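Local coordinates for protein A6 homolog (Fowlpox virus, PDB 6BR8) that binds phospholipids in its C-terminal part, modelled here, and is probably essential for the transition from immature to mature virions, at residues K36-N41 and V114-K119; I125-S130 and T135-I140; K210-L215 and I240-Q245. All coordinates share one frame; numbering follows the deposited sequence.

Contact 1: residues K36-N41 and V114-K119. With 6OU ([(2~{R})-1-[2-azanylethoxy(oxidanyl)phosphoryl]oxy-3-hexadecanoyloxy-propan-2-yl] (~{Z})-octadec-9-enoate), chain G.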
loop_
_atom_site.group_PDB
_atom_site.type_symbol
_atom_site.label_atom_id
_atom_site.label_comp_id
_atom_site.label_asym_id
_atom_site.label_seq_id
_atom_site.Cartn_x
_atom_site.Cartn_y
_atom_site.Cartn_z
ATOM N N LYS A 36 -20.997 1.199 -9.070
ATOM C CA LYS A 36 -21.015 1.871 -10.360
ATOM C C LYS A 36 -19.682 2.569 -10.624
ATOM O O LYS A 36 -19.131 2.444 -11.722
ATOM C CB LYS A 36 -22.208 2.844 -10.401
ATOM N N ILE A 37 -19.145 3.281 -9.631
ATOM C CA ILE A 37 -17.900 4.028 -9.807
ATOM C C ILE A 37 -16.735 3.103 -10.140
ATOM O O ILE A 37 -15.904 3.412 -11.005
ATOM C CB ILE A 37 -17.617 4.866 -8.551
ATOM C CG1 ILE A 37 -18.684 5.954 -8.424
ATOM C CG2 ILE A 37 -16.229 5.491 -8.612
ATOM C CD1 ILE A 37 -18.527 6.870 -7.227
ATOM N N LEU A 38 -16.660 1.949 -9.485
ATOM C CA LEU A 38 -15.598 1.009 -9.802
ATOM C C LEU A 38 -15.775 0.413 -11.203
ATOM O O LEU A 38 -14.815 0.333 -11.977
ATOM C CB LEU A 38 -15.526 -0.062 -8.712
ATOM C CG LEU A 38 -14.943 0.433 -7.391
ATOM C CD1 LEU A 38 -15.430 -0.404 -6.236
ATOM C CD2 LEU A 38 -13.419 0.459 -7.491
HETATM N N MSE A 39 -16.995 0.007 -11.553
HETATM C CA MSE A 39 -17.265 -0.534 -12.898
HETATM C C MSE A 39 -17.040 0.462 -14.031
HETATM O O MSE A 39 -16.611 0.083 -15.118
HETATM C CB MSE A 39 -18.696 -1.059 -13.045
HETATM C CG MSE A 39 -19.097 -2.229 -12.178
HETATM SE SE MSE A 39 -18.220 -3.897 -12.726
HETATM C CE MSE A 39 -18.566 -3.924 -14.680
ATOM N N GLU A 40 -17.346 1.739 -13.808
ATOM C CA GLU A 40 -17.108 2.693 -14.883
ATOM C C GLU A 40 -15.619 2.891 -15.122
ATOM O O GLU A 40 -15.218 3.295 -16.221
ATOM N N ASN A 41 -14.789 2.539 -14.139
ATOM C CA ASN A 41 -13.336 2.522 -14.274
ATOM C C ASN A 41 -12.794 1.106 -14.450
ATOM O O ASN A 41 -11.612 0.860 -14.203
ATOM C CB ASN A 41 -12.685 3.199 -13.072
ATOM C CG ASN A 41 -13.114 4.633 -12.932
ATOM O OD1 ASN A 41 -12.456 5.539 -13.434
ATOM N ND2 ASN A 41 -14.229 4.852 -12.250
ATOM N N VAL A 114 -16.739 -6.941 -2.873
ATOM C CA VAL A 114 -16.291 -8.309 -3.065
ATOM C C VAL A 114 -16.750 -8.823 -4.421
ATOM O O VAL A 114 -15.978 -9.455 -5.148
ATOM C CB VAL A 114 -16.797 -9.185 -1.910
ATOM C CG1 VAL A 114 -16.741 -10.655 -2.279
ATOM C CG2 VAL A 114 -15.999 -8.884 -0.664
ATOM N N SER A 115 -17.987 -8.511 -4.815
ATOM C CA SER A 115 -18.440 -8.936 -6.137
ATOM C C SER A 115 -17.676 -8.197 -7.232
ATOM O O SER A 115 -17.369 -8.768 -8.278
ATOM C CB SER A 115 -19.950 -8.730 -6.311
ATOM N N PHE A 116 -17.389 -6.911 -7.016
ATOM C CA PHE A 116 -16.451 -6.197 -7.890
ATOM C C PHE A 116 -15.125 -6.944 -7.956
ATOM O O PHE A 116 -14.672 -7.294 -9.043
ATOM C CB PHE A 116 -16.222 -4.734 -7.427
ATOM C CG PHE A 116 -15.399 -3.923 -8.359
ATOM C CD1 PHE A 116 -15.970 -3.519 -9.525
ATOM C CD2 PHE A 116 -14.018 -3.770 -8.190
ATOM C CE1 PHE A 116 -15.230 -2.773 -10.455
ATOM C CE2 PHE A 116 -13.292 -2.993 -9.105
ATOM C CZ PHE A 116 -13.910 -2.511 -10.232
ATOM N N PHE A 117 -14.553 -7.300 -6.803
ATOM C CA PHE A 117 -13.219 -7.887 -6.814
ATOM C C PHE A 117 -13.194 -9.159 -7.660
ATOM O O PHE A 117 -12.233 -9.420 -8.385
ATOM C CB PHE A 117 -12.731 -8.140 -5.382
ATOM C CG PHE A 117 -11.254 -8.533 -5.314
ATOM C CD1 PHE A 117 -10.353 -7.894 -6.133
ATOM C CD2 PHE A 117 -10.771 -9.553 -4.474
ATOM N N LYS A 118 -14.296 -9.909 -7.667
ATOM C CA LYS A 118 -14.221 -11.180 -8.373
ATOM C C LYS A 118 -14.395 -11.036 -9.874
ATOM O O LYS A 118 -14.051 -11.976 -10.597
ATOM C CB LYS A 118 -15.241 -12.201 -7.857
ATOM C CG LYS A 118 -15.466 -12.200 -6.374
ATOM N N LYS A 119 -14.876 -9.884 -10.330
ATOM C CA LYS A 119 -15.064 -9.639 -11.754
ATOM C C LYS A 119 -13.755 -9.286 -12.465
ATOM O O LYS A 119 -13.592 -9.577 -13.651
ATOM C CB LYS A 119 -16.095 -8.529 -11.974
HETATM C C01 6OU G . -4.389 -0.155 -9.359
HETATM C C02 6OU G . -5.573 -0.092 -8.399
HETATM C C03 6OU G . -6.687 0.824 -8.896
HETATM C C04 6OU G . -7.939 0.742 -8.025
HETATM C C05 6OU G . -8.192 2.038 -7.261
HETATM C C06 6OU G . -9.613 2.130 -6.710
HETATM C C07 6OU G . -9.684 1.780 -5.227
HETATM C C08 6OU G . -11.118 1.729 -4.716
HETATM C C09 6OU G . -11.220 1.553 -3.205
HETATM C C10 6OU G . -12.324 0.555 -2.860
HETATM C C11 6OU G . -13.073 0.861 -1.565
HETATM C C12 6OU G . -12.933 2.292 -1.048
HETATM C C13 6OU G . -13.790 2.531 0.198
HETATM C C14 6OU G . -14.916 1.502 0.322
HETATM C C15 6OU G . -15.035 0.892 1.718
HETATM C C16 6OU G . -14.064 -0.262 1.989
HETATM O O17 6OU G . -13.276 -0.615 1.172
HETATM O O18 6OU G . -14.094 -0.910 3.227
HETATM C C19 6OU G . -13.861 -2.283 3.136
HETATM C C20 6OU G . -15.218 -2.941 2.894
HETATM C C21 6OU G . -15.654 -3.668 4.164
HETATM O O22 6OU G . -15.739 -2.674 5.143
HETATM P P23 6OU G . -17.198 -2.380 5.854
HETATM O O24 6OU G . -16.968 -1.925 7.280
HETATM O O25 6OU G . -18.004 -3.663 5.845
HETATM O O26 6OU G . -18.051 -1.210 5.052
HETATM C C27 6OU G . -17.434 -0.351 4.128
HETATM C C28 6OU G . -18.354 0.852 3.920
HETATM N N29 6OU G . -17.780 1.791 2.978
HETATM O O30 6OU G . -15.221 -3.782 1.762
HETATM C C31 6OU G . -14.208 -4.743 1.596
HETATM O O32 6OU G . -14.284 -5.783 2.154
HETATM C C33 6OU G . -13.020 -4.487 0.665
HETATM C C34 6OU G . -13.120 -5.298 -0.624
HETATM C C35 6OU G . -12.125 -4.853 -1.692
HETATM C C36 6OU G . -12.744 -4.893 -3.084
HETATM C C37 6OU G . -11.698 -4.777 -4.185
HETATM C C38 6OU G . -11.746 -3.434 -4.906
HETATM C C39 6OU G . -11.070 -3.539 -6.272
HETATM C C40 6OU G . -9.578 -3.210 -6.233
HETATM C C41 6OU G . -8.838 -4.170 -6.752
#
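Phe116 swings its ring off helix 112-120 with CG trans to the main-chain nitrogen (chi1 -174°), toward helix 31-40, where Leu38 receives it. Leu38 turns the other way at its first torsion: CG lies beside the backbone N (chi1 -73°), so its branches run along the ring and leave CB to do the closest touching. CB stands over one ring face, slightly toward the rim, 3.2 Å from Phe116 CE1, in a tight CH-pi contact. Beyond it, Leu38 CD2 comes within 3.8 Å of Phe116 CE2.

Met39, a selenomethionine, folds back at chi2 and chi3 and sets SE at the ring edge, 3.9 Å from Phe116 CE1, a Met-aromatic contact. The opposite edge of the ring meets the lipid: C39 of the octadecenoyl chain of 6OU lies near the ring plane, 3.5 Å from Phe116 CD2. Leu38 CD2 meets the second acyl chain at C08, 3.8 Å away, and Phe117 CB packs on C37 of the first. Ile45 of helix 42-54 touches both Leu38 and Phe116. The arrangement is that of an apolar lipid-pocket wall, with two helices joined through one aromatic ring and both offering side chains to the acyl tails.

Contact 2: residues I125-S130 and T135-I140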
loop_
_atom_site.group_PDB
_atom_site.type_symbol
_atom_site.label_atom_id
_atom_site.label_comp_id
_atom_site.label_asym_id
_atom_site.label_seq_id
_atom_site.Cartn_x
_atom_site.Cartn_y
_atom_site.Cartn_z
ATOM N N ILE A 125 -3.757 -11.117 -15.741
ATOM C CA ILE A 125 -3.093 -12.234 -16.421
ATOM C C ILE A 125 -2.261 -13.056 -15.439
ATOM O O ILE A 125 -2.355 -14.289 -15.392
ATOM C CB ILE A 125 -2.236 -11.727 -17.595
ATOM C CG1 ILE A 125 -3.127 -11.120 -18.697
ATOM C CG2 ILE A 125 -1.392 -12.883 -18.168
ATOM N N LEU A 126 -1.418 -12.391 -14.649
ATOM C CA LEU A 126 -0.537 -13.117 -13.740
ATOM C C LEU A 126 -1.294 -13.730 -12.577
ATOM O O LEU A 126 -0.769 -14.631 -11.917
ATOM C CB LEU A 126 0.580 -12.211 -13.212
ATOM C CG LEU A 126 1.666 -11.811 -14.211
ATOM C CD1 LEU A 126 2.907 -11.261 -13.531
ATOM C CD2 LEU A 126 2.035 -12.991 -15.094
ATOM N N PHE A 127 -2.522 -13.291 -12.310
ATOM C CA PHE A 127 -3.300 -14.022 -11.322
ATOM C C PHE A 127 -3.806 -15.343 -11.886
ATOM O O PHE A 127 -3.897 -16.336 -11.157
ATOM C CB PHE A 127 -4.473 -13.188 -10.820
ATOM C CG PHE A 127 -5.366 -13.945 -9.879
ATOM C CD1 PHE A 127 -5.113 -13.948 -8.517
ATOM C CD2 PHE A 127 -6.432 -14.684 -10.359
ATOM C CE1 PHE A 127 -5.915 -14.651 -7.651
ATOM C CE2 PHE A 127 -7.237 -15.403 -9.496
ATOM C CZ PHE A 127 -6.981 -15.389 -8.139
ATOM N N GLN A 128 -4.160 -15.370 -13.171
ATOM C CA GLN A 128 -4.586 -16.626 -13.774
ATOM C C GLN A 128 -3.415 -17.592 -13.872
ATOM O O GLN A 128 -3.581 -18.803 -13.687
ATOM C CB GLN A 128 -5.202 -16.363 -15.149
ATOM C CG GLN A 128 -6.579 -15.736 -15.089
ATOM C CD GLN A 128 -7.563 -16.577 -14.292
ATOM O OE1 GLN A 128 -8.245 -16.076 -13.398
ATOM N NE2 GLN A 128 -7.644 -17.862 -14.617
ATOM N N THR A 129 -2.221 -17.059 -14.141
ATOM C CA THR A 129 -1.012 -17.870 -14.253
ATOM C C THR A 129 -0.692 -18.587 -12.949
ATOM O O THR A 129 -0.102 -19.675 -12.970
ATOM C CB THR A 129 0.153 -16.966 -14.677
ATOM O OG1 THR A 129 -0.212 -16.252 -15.861
ATOM C CG2 THR A 129 1.424 -17.754 -14.939
ATOM N N SER A 130 -1.077 -17.998 -11.808
ATOM C CA SER A 130 -0.751 -18.582 -10.509
ATOM C C SER A 130 -1.551 -19.845 -10.240
ATOM O O SER A 130 -1.091 -20.720 -9.497
ATOM C CB SER A 130 -0.988 -17.560 -9.398
ATOM O OG SER A 130 -2.365 -17.273 -9.251
ATOM N N THR A 135 -11.868 -18.178 -5.284
ATOM C CA THR A 135 -12.676 -18.125 -4.067
ATOM C C THR A 135 -11.819 -17.828 -2.845
ATOM O O THR A 135 -12.163 -16.967 -2.024
ATOM C CB THR A 135 -13.419 -19.451 -3.888
ATOM O OG1 THR A 135 -13.966 -19.846 -5.151
ATOM C CG2 THR A 135 -14.542 -19.332 -2.870
ATOM N N GLN A 136 -10.685 -18.524 -2.723
ATOM C CA GLN A 136 -9.787 -18.319 -1.593
ATOM C C GLN A 136 -9.127 -16.944 -1.641
ATOM O O GLN A 136 -9.218 -16.177 -0.673
ATOM C CB GLN A 136 -8.746 -19.437 -1.559
ATOM C CG GLN A 136 -7.843 -19.417 -0.352
ATOM C CD GLN A 136 -6.934 -20.631 -0.261
ATOM O OE1 GLN A 136 -7.033 -21.549 -1.056
ATOM N NE2 GLN A 136 -6.087 -20.661 0.752
ATOM N N PHE A 137 -8.507 -16.596 -2.771
ATOM C CA PHE A 137 -7.812 -15.315 -2.863
ATOM C C PHE A 137 -8.747 -14.152 -2.541
ATOM O O PHE A 137 -8.380 -13.237 -1.796
ATOM C CB PHE A 137 -7.200 -15.133 -4.246
ATOM C CG PHE A 137 -6.350 -13.891 -4.368
ATOM C CD1 PHE A 137 -5.006 -13.921 -4.029
ATOM C CD2 PHE A 137 -6.887 -12.699 -4.826
ATOM C CE1 PHE A 137 -4.218 -12.794 -4.154
ATOM C CE2 PHE A 137 -6.103 -11.568 -4.942
ATOM C CZ PHE A 137 -4.768 -11.614 -4.605
ATOM N N VAL A 138 -9.957 -14.180 -3.099
ATOM C CA VAL A 138 -10.950 -13.145 -2.824
ATOM C C VAL A 138 -11.238 -13.076 -1.337
ATOM O O VAL A 138 -11.320 -11.993 -0.747
ATOM C CB VAL A 138 -12.239 -13.423 -3.620
ATOM C CG1 VAL A 138 -13.387 -12.610 -3.056
ATOM C CG2 VAL A 138 -12.030 -13.120 -5.084
ATOM N N ASN A 139 -11.409 -14.241 -0.711
ATOM C CA ASN A 139 -11.741 -14.281 0.707
ATOM C C ASN A 139 -10.648 -13.620 1.544
ATOM O O ASN A 139 -10.933 -12.725 2.349
ATOM C CB ASN A 139 -11.995 -15.730 1.136
ATOM C CG ASN A 139 -12.310 -15.862 2.613
ATOM O OD1 ASN A 139 -13.475 -15.930 3.005
ATOM N ND2 ASN A 139 -11.268 -15.936 3.439
ATOM N N ILE A 140 -9.385 -14.017 1.343
ATOM C CA ILE A 140 -8.301 -13.404 2.113
ATOM C C ILE A 140 -8.196 -11.914 1.813
ATOM O O ILE A 140 -8.028 -11.090 2.721
ATOM C CB ILE A 140 -6.950 -14.104 1.869
ATOM C CG1 ILE A 140 -6.944 -15.541 2.395
ATOM C CG2 ILE A 140 -5.816 -13.266 2.471
#
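Phe127 reaches across to Phe137, and the helix that carries it, 125-130, starts with Ile125, whose backbone N bonds to Asn50 OD1. At the other end of that residue, Ile125 O takes two donors from Thr129: the backbone N at 3.0 Å and the hydroxyl OG1 at 2.9 Å. Leu126 follows on a different side of the helix and packs on Val91 of helix 88-98.

Phe127 makes the crossing. Its CG is anti to the backbone N (chi1 175°), and the ring extends from the helix so that its CE1 corner leads. CE1 comes down on one face of the Phe137 ring, offset toward the rim, and lies 3.4 Å from Phe137 CG; the neighbouring CZ falls 3.9 Å from Phe137 CB. The centroids of the Phe127 and Phe137 rings are 5.0 Å apart and their planes meet at 64°, a T-shaped pair in which Phe127 gives the edge and Phe137 the face. This stack joins two consecutive helices, 125-130 and 134-154, near the short connection between them. Leu121 and Val132 also touch Phe127, while Phe137 meets the ring of Phe98 and touches Cys99, which ties the pair to the end of helix 88-98. A bound 6OU lies about 6 Å from the Phe137 side chain.

Gln128, next in line, brings its OE1 close to the plane of the Phe127 ring at the edge. Thr129 OG1 approaches Ile125 O from above the carbonyl plane, not along a lone pair, and its side chain packs on Ile92. Ser130 OG, last in the segment, donates to Phe127 O at 2.6 Å, tilted from the carbonyl plane, so the residue carrying the stacked ring also has its carbonyl held by a side chain; Val132 N adds a weak bond to the same OG.

Contact 3: residues K210-L215 and I240-Q245. With PGV ((1R)-2-{[{[(2S)-2,3-dihydroxypropyl]oxy}(hydroxy)phosphoryl]oxy}-1-[(palmitoyloxy)methyl]ethyl (11E)-octadec-11-enoate), chain F.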
loop_
_atom_site.group_PDB
_atom_site.type_symbol
_atom_site.label_atom_id
_atom_site.label_comp_id
_atom_site.label_asym_id
_atom_site.label_seq_id
_atom_site.Cartn_x
_atom_site.Cartn_y
_atom_site.Cartn_z
ATOM N N LYS A 210 11.171 6.086 17.569
ATOM C CA LYS A 210 10.619 6.550 18.829
ATOM C C LYS A 210 9.371 5.782 19.219
ATOM O O LYS A 210 9.109 5.604 20.404
ATOM C CB LYS A 210 10.271 8.027 18.776
ATOM C CG LYS A 210 11.376 8.919 19.240
ATOM C CD LYS A 210 10.858 10.290 19.618
ATOM C CE LYS A 210 10.268 10.989 18.429
ATOM N NZ LYS A 210 9.105 11.833 18.822
ATOM N N HIS A 211 8.597 5.320 18.232
ATOM C CA HIS A 211 7.242 4.824 18.419
ATOM C C HIS A 211 7.127 3.373 18.032
ATOM O O HIS A 211 6.009 2.864 17.883
ATOM C CB HIS A 211 6.266 5.673 17.603
ATOM C CG HIS A 211 5.980 6.991 18.243
ATOM N ND1 HIS A 211 6.131 8.188 17.587
ATOM C CD2 HIS A 211 5.553 7.296 19.489
ATOM C CE1 HIS A 211 5.800 9.176 18.401
ATOM N NE2 HIS A 211 5.440 8.657 19.561
ATOM N N LYS A 212 8.268 2.701 17.853
ATOM C CA LYS A 212 8.224 1.348 17.322
ATOM C C LYS A 212 7.408 0.417 18.216
ATOM O O LYS A 212 6.622 -0.393 17.711
ATOM C CB LYS A 212 9.648 0.802 17.155
ATOM C CG LYS A 212 9.703 -0.374 16.204
ATOM C CD LYS A 212 10.909 -1.245 16.494
ATOM C CE LYS A 212 11.091 -2.266 15.371
ATOM N NZ LYS A 212 12.385 -2.983 15.546
ATOM N N THR A 213 7.575 0.500 19.528
ATOM C CA THR A 213 6.951 -0.478 20.417
ATOM C C THR A 213 5.426 -0.371 20.345
ATOM O O THR A 213 4.719 -1.362 20.126
ATOM C CB THR A 213 7.469 -0.270 21.843
ATOM O OG1 THR A 213 8.904 -0.241 21.818
ATOM C CG2 THR A 213 7.037 -1.413 22.786
ATOM N N THR A 214 4.907 0.844 20.437
ATOM C CA THR A 214 3.494 1.058 20.158
ATOM C C THR A 214 3.081 0.505 18.799
ATOM O O THR A 214 2.070 -0.186 18.680
ATOM C CB THR A 214 3.188 2.538 20.240
ATOM O OG1 THR A 214 3.493 2.967 21.577
ATOM C CG2 THR A 214 1.704 2.768 19.914
ATOM N N LEU A 215 3.822 0.825 17.737
ATOM C CA LEU A 215 3.296 0.476 16.420
ATOM C C LEU A 215 3.211 -1.040 16.254
ATOM O O LEU A 215 2.211 -1.578 15.773
ATOM C CB LEU A 215 4.158 1.085 15.318
ATOM C CG LEU A 215 3.638 0.620 13.961
ATOM C CD1 LEU A 215 2.282 1.204 13.681
ATOM C CD2 LEU A 215 4.654 1.003 12.896
ATOM N N ILE A 240 8.383 -9.579 10.831
ATOM C CA ILE A 240 8.118 -9.037 9.505
ATOM C C ILE A 240 8.685 -7.631 9.378
ATOM O O ILE A 240 9.285 -7.272 8.351
ATOM C CB ILE A 240 6.608 -9.042 9.216
ATOM C CG1 ILE A 240 6.103 -10.477 9.044
ATOM C CG2 ILE A 240 6.315 -8.148 7.984
ATOM C CD1 ILE A 240 4.607 -10.581 8.926
ATOM N N PHE A 241 8.484 -6.804 10.407
ATOM C CA PHE A 241 8.893 -5.403 10.328
ATOM C C PHE A 241 10.416 -5.284 10.346
ATOM O O PHE A 241 11.002 -4.510 9.574
ATOM C CB PHE A 241 8.268 -4.601 11.478
ATOM C CG PHE A 241 6.903 -4.037 11.163
ATOM C CD1 PHE A 241 5.941 -4.813 10.549
ATOM C CD2 PHE A 241 6.583 -2.737 11.484
ATOM C CE1 PHE A 241 4.681 -4.310 10.251
ATOM C CE2 PHE A 241 5.317 -2.222 11.193
ATOM C CZ PHE A 241 4.359 -3.030 10.571
ATOM N N ASP A 242 11.076 -6.049 11.216
ATOM C CA ASP A 242 12.532 -6.062 11.202
ATOM C C ASP A 242 13.061 -6.582 9.885
ATOM O O ASP A 242 14.157 -6.205 9.474
ATOM C CB ASP A 242 13.104 -6.905 12.339
ATOM C CG ASP A 242 12.919 -6.253 13.701
ATOM O OD1 ASP A 242 13.136 -6.951 14.715
ATOM O OD2 ASP A 242 12.547 -5.059 13.761
ATOM N N PHE A 243 12.306 -7.452 9.222
ATOM C CA PHE A 243 12.764 -8.051 7.974
ATOM C C PHE A 243 12.774 -7.034 6.847
ATOM O O PHE A 243 13.788 -6.866 6.159
ATOM C CB PHE A 243 11.866 -9.215 7.599
ATOM C CG PHE A 243 12.165 -9.787 6.248
ATOM C CD1 PHE A 243 11.564 -9.268 5.107
ATOM C CD2 PHE A 243 13.052 -10.839 6.117
ATOM C CE1 PHE A 243 11.841 -9.779 3.873
ATOM C CE2 PHE A 243 13.329 -11.374 4.858
ATOM C CZ PHE A 243 12.718 -10.839 3.743
ATOM N N ILE A 244 11.627 -6.388 6.627
ATOM C CA ILE A 244 11.516 -5.321 5.654
ATOM C C ILE A 244 12.540 -4.232 5.956
ATOM O O ILE A 244 13.121 -3.636 5.038
ATOM C CB ILE A 244 10.058 -4.814 5.646
ATOM C CG1 ILE A 244 9.164 -5.854 4.987
ATOM C CG2 ILE A 244 9.914 -3.471 4.939
ATOM C CD1 ILE A 244 7.731 -5.434 4.902
ATOM N N GLN A 245 12.837 -4.004 7.237
ATOM C CA GLN A 245 13.837 -2.992 7.574
ATOM C C GLN A 245 15.226 -3.405 7.112
ATOM O O GLN A 245 15.960 -2.595 6.543
ATOM C CB GLN A 245 13.860 -2.710 9.070
ATOM C CG GLN A 245 15.018 -1.769 9.395
ATOM C CD GLN A 245 15.099 -1.370 10.838
ATOM O OE1 GLN A 245 14.100 -1.384 11.559
ATOM N NE2 GLN A 245 16.296 -0.998 11.276
HETATM C C01 PGV F . 17.751 2.189 8.020
HETATM C C02 PGV F . 18.479 3.400 7.220
HETATM C C03 PGV F . 18.206 4.715 7.995
HETATM C C04 PGV F . 20.509 5.756 10.205
HETATM C C05 PGV F . 20.133 4.393 10.861
HETATM C C06 PGV F . 21.106 4.077 12.067
HETATM O O01 PGV F . 17.908 3.454 5.930
HETATM O O02 PGV F . 15.791 3.992 6.389
HETATM O O03 PGV F . 17.485 2.581 9.373
HETATM O O04 PGV F . 15.960 3.304 10.834
HETATM O O05 PGV F . 20.348 3.434 9.843
HETATM O O06 PGV F . 22.444 4.321 11.650
HETATM O O11 PGV F . 18.852 5.830 7.440
HETATM O O12 PGV F . 21.150 5.525 8.978
HETATM O O13 PGV F . 20.842 7.506 7.348
HETATM O O14 PGV F . 21.170 5.163 6.387
HETATM C C1 PGV F . 16.800 4.240 5.722
HETATM C C2 PGV F . 16.812 5.381 4.705
HETATM C C3 PGV F . 15.474 5.611 3.996
HETATM C C4 PGV F . 14.365 6.134 4.941
HETATM C C5 PGV F . 12.964 6.041 4.324
HETATM C C6 PGV F . 12.054 5.129 5.136
HETATM C C7 PGV F . 10.863 4.591 4.333
HETATM C C8 PGV F . 10.223 5.615 3.363
HETATM C C9 PGV F . 9.045 4.992 2.551
HETATM C C10 PGV F . 8.713 3.547 3.011
HETATM C C19 PGV F . 16.174 2.713 9.775
HETATM C C20 PGV F . 15.010 2.186 8.978
HETATM C C21 PGV F . 13.648 2.481 9.656
HETATM C C22 PGV F . 12.848 1.189 9.763
HETATM C C23 PGV F . 11.444 1.265 9.145
HETATM C C24 PGV F . 10.790 -0.117 9.154
HETATM C C25 PGV F . 9.570 -0.203 8.244
HETATM C C26 PGV F . 8.576 -1.276 8.688
HETATM C C27 PGV F . 7.173 -1.102 8.049
HETATM C C28 PGV F . 6.485 -2.459 7.783
HETATM C C29 PGV F . 5.229 -2.381 6.869
HETATM C C30 PGV F . 4.991 -3.706 6.081
HETATM C C31 PGV F . 3.500 -4.060 5.805
HETATM C C32 PGV F . 3.168 -5.549 6.136
HETATM C C33 PGV F . 2.278 -5.739 7.394
HETATM C C34 PGV F . 2.592 -7.057 8.127
HETATM O O HOH W 1 14.079 -1.150 14.238
#
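Lys212 NZ and Asp242 OD2 form a salt bridge at 2.7 Å, with OD2 using its syn lone pair, the side that faces the other carboxylate oxygen. The same ammonium donates to a water at 2.8 Å, and that water donates in turn to Gln245 OE1, so Lys212 is linked to two residues one turn apart, Asp242 directly and Gln245 through water. One turn on from Lys212, Leu215 CD2 touches Phe241 CE2 at 3.7 Å, arriving at the ring edge and nearly in its plane.

The lipid takes one face of that ring. C28 of the palmitoyl chain of PGV sits over the centre of the Phe241 ring, 3.6 Å from CZ. Gln245 OE1 lies 3.4 Å from PGV C22, and Ile244 CD1 is equally close to C30, so one helix follows the chain for much of its length.

The extended chain of Lys212 carries NZ across to the carboxylate. Tyr208 of helix 197-210 touches Leu215, Phe241 and Gln245 together. His211, at the N-cap position of helix 212-225, packs on helix 156-170 and so joins that helix to the bundle. Glu238 lies beside the bridge: its OE2 makes a long, weak ion pair with Lys212 NZ and lies close to Asp242 OD1. One lysine thus faces two neighbouring carboxylates, and its charge probably offsets their mutual repulsion, next to the acyl chain of PGV that runs over Phe241.

Contacts 1 and 2 are neighbours, centres about 16 Å apart, and they touch through Val138: its CG2 packs on Phe117 CD2 at 3.8 Å, and its CG1 on Val114 CG1 at 4.0 Å. Contact 1 borders the 6OU tails directly, while in contact 2 the Phe137 side chain stays about 6 Å from a 6OU. Contact 3 lies on the opposite side of the chain's centre from contact 1, about 34 Å between centres, and about 29 Å, centre to centre, from contact 2; its nearest atoms stay about 20 Å and 13 Å from them. It serves a different lipid, PGV, although Ile240 and Phe243 also touch further 6OU molecules. Lipid-binding pockets thus lie on opposite sides of that centre.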